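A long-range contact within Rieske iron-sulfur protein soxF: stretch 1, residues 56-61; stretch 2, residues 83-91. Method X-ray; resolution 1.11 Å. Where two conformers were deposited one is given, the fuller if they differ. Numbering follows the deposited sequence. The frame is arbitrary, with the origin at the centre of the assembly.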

# COMPACT_ATOMS: atom_id res chain seq x y z
N GLN A 56 5.68 -17.32 0.73
CA GLN A 56 5.09 -17.11 -0.60
C GLN A 56 3.71 -16.59 -0.48
O GLN A 56 2.72 -17.34 -0.68
N ILE A 57 3.50 -15.38 -0.20
CA ILE A 57 2.19 -14.73 -0.05
C ILE A 57 1.76 -14.21 -1.40
O ILE A 57 2.38 -13.27 -1.94
N THR A 58 0.71 -14.79 -1.95
CA THR A 58 0.26 -14.48 -3.30
C THR A 58 -1.16 -13.94 -3.33
O THR A 58 -1.60 -13.52 -4.41
N GLU A 59 -1.88 -13.90 -2.23
CA GLU A 59 -3.26 -13.41 -2.22
C GLU A 59 -3.58 -13.03 -0.76
O GLU A 59 -3.24 -13.78 0.14
N ILE A 60 -4.23 -11.89 -0.61
CA ILE A 60 -4.61 -11.38 0.71
C ILE A 60 -6.09 -10.99 0.61
O ILE A 60 -6.61 -10.68 -0.47
N PRO A 61 -6.81 -10.92 1.74
CA PRO A 61 -8.23 -10.57 1.66
C PRO A 61 -8.42 -9.10 1.42
O PRO A 61 -7.59 -8.27 1.78
N PRO A 83 5.65 -11.86 -11.86
CA PRO A 83 5.89 -13.30 -12.15
C PRO A 83 5.89 -14.18 -10.92
O PRO A 83 5.68 -15.38 -11.10
N ASN A 84 6.17 -13.67 -9.74
CA ASN A 84 6.12 -14.47 -8.53
C ASN A 84 4.77 -14.37 -7.84
O ASN A 84 4.51 -15.12 -6.90
N GLY A 85 3.91 -13.44 -8.24
CA GLY A 85 2.61 -13.25 -7.62
C GLY A 85 2.66 -12.60 -6.24
O GLY A 85 1.67 -12.76 -5.52
N THR A 86 3.72 -11.90 -5.89
CA THR A 86 3.95 -11.53 -4.49
C THR A 86 4.00 -10.03 -4.25
O THR A 86 4.33 -9.63 -3.13
N ILE A 87 3.70 -9.20 -5.24
CA ILE A 87 3.78 -7.75 -5.08
C ILE A 87 2.41 -7.16 -4.81
O ILE A 87 1.45 -7.40 -5.58
N PHE A 88 2.33 -6.39 -3.74
CA PHE A 88 1.13 -5.73 -3.24
C PHE A 88 1.45 -4.25 -3.05
O PHE A 88 2.61 -3.83 -3.12
N ALA A 89 0.44 -3.46 -2.75
CA ALA A 89 0.64 -2.05 -2.47
C ALA A 89 -0.42 -1.53 -1.52
O ALA A 89 -1.56 -1.99 -1.50
N PHE A 90 -0.02 -0.51 -0.75
CA PHE A 90 -0.86 0.09 0.29
C PHE A 90 -0.69 1.59 0.26
O PHE A 90 0.35 2.14 -0.11
N SER A 91 -1.72 2.28 0.81
CA SER A 91 -1.54 3.67 1.21
C SER A 91 -0.45 3.77 2.28
O SER A 91 -0.31 2.92 3.15

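Two stretches of a chain can pack closely without a single direct hydrogen bond between them, and this contact in the Rieske iron-sulfur protein soxF is a clear example. The strands 59-61 and 87-91 run at 32° to each other with axes no closer than 9.2 Å, too far apart for backbone pairing, so side chains fill the gap.

Phe88 makes the largest single contribution, with 79 Å² covered by the other stretch. Its CA-to-CB bond points toward the first stretch, and chi1 m with chi2 at 86° stands the ring plane nearly perpendicular to the CA-CB-CG plane and carries its far end to the loop backbone. That backbone meets the ring edge: Ile57 O lies 3.4 Å from Phe88 CE1, and Thr58 C lies 3.7 Å from Phe88 CZ.

Ile60 also points toward its partner stretch. With chi1 p and chi2 t, its CG1 arm extends so that CD1 reaches both aromatic rings, 3.7 Å from Phe88 CD2 and 4.0 Å from Phe90 CZ. Phe90 leaves its backbone sideways, yet chi1 m and chi2 86°, nearly those of Phe88, bring its ring end nearer. Ile57, m and t, leads its CD1 end away, while its CG2 remains 4.3 Å from Phe88 CE1.

Nearer the loops, Thr58 and Thr86 both adopt p and bring their methyls together, CG2 to CG2 at 4.1 Å. The backbones approach through CA-H...O contacts, Thr58 CA to Gly85 O at 3.1 Å and Thr86 CA to Ile57 O at 3.5 Å; Ile57 O has no hydrogen-bonding partner. Gly85 has positive phi, which favours glycine, and an ideal CB there would lie 3.5 Å from Thr58 CG2.

The polar link is indirect: Gln56, t at chi1 and chi2, extends its amide to a water that donates to Gln56 OE1 (3.2 Å) and to Asn84 O (3.1 Å).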

# COMPACT_ATOMS: atom_id res chain seq x y z
CB GLN A 56 5.14 -18.48 -1.33
CG GLN A 56 4.92 -18.36 -2.84
CD GLN A 56 4.78 -19.61 -3.68
OE1 GLN A 56 5.28 -19.66 -4.82
NE2 GLN A 56 4.19 -20.68 -3.14
CB ILE A 57 2.25 -13.63 1.03
CG1 ILE A 57 2.65 -14.22 2.43
CG2 ILE A 57 0.92 -12.92 1.12
CD1 ILE A 57 3.26 -13.11 3.27
CB THR A 58 0.37 -15.66 -4.26
OG1 THR A 58 -0.44 -16.72 -3.79
CG2 THR A 58 1.81 -16.18 -4.36
CB GLU A 59 -4.18 -14.51 -2.73
CG GLU A 59 -5.63 -14.09 -2.87
CD GLU A 59 -6.47 -15.19 -3.52
OE1 GLU A 59 -6.07 -16.37 -3.60
OE2 GLU A 59 -7.56 -14.87 -4.02
CB ILE A 60 -3.74 -10.27 1.20
CG1 ILE A 60 -3.90 -8.99 0.39
CG2 ILE A 60 -2.27 -10.68 1.25
CD1 ILE A 60 -2.99 -7.85 0.74
CB PRO A 61 -8.77 -10.97 3.06
CG PRO A 61 -7.70 -11.77 3.74
CD PRO A 61 -6.40 -11.30 3.10
CB PRO A 83 7.28 -13.30 -12.83
CG PRO A 83 7.47 -11.92 -13.26
CD PRO A 83 6.73 -11.01 -12.37
CB ASN A 84 7.19 -14.02 -7.52
CG ASN A 84 8.58 -14.12 -8.12
OD1 ASN A 84 8.92 -15.23 -8.58
ND2 ASN A 84 9.28 -13.02 -8.22
CB THR A 86 5.23 -12.20 -3.99
OG1 THR A 86 6.29 -11.82 -4.86
CG2 THR A 86 5.07 -13.73 -3.93
CB ILE A 87 4.44 -7.09 -6.30
CG1 ILE A 87 5.89 -7.58 -6.42
CG2 ILE A 87 4.36 -5.58 -6.17
CD1 ILE A 87 6.55 -7.25 -7.68
CB PHE A 88 0.69 -6.36 -1.90
CG PHE A 88 0.36 -7.82 -2.05
CD1 PHE A 88 1.34 -8.79 -1.96
CD2 PHE A 88 -0.94 -8.21 -2.29
CE1 PHE A 88 1.04 -10.13 -2.09
CE2 PHE A 88 -1.28 -9.55 -2.43
CZ PHE A 88 -0.27 -10.49 -2.30
CB ALA A 89 0.60 -1.25 -3.78
CB PHE A 90 -0.46 -0.44 1.67
CG PHE A 90 -0.66 -1.93 1.86
CD1 PHE A 90 0.32 -2.82 1.47
CD2 PHE A 90 -1.86 -2.40 2.40
CE1 PHE A 90 0.11 -4.18 1.59
CE2 PHE A 90 -2.05 -3.76 2.55
CZ PHE A 90 -1.09 -4.63 2.15
CB SER A 91 -2.85 4.20 1.78
OG SER A 91 -2.72 5.54 2.24
O HOH W 1 6.61 -16.91 -5.60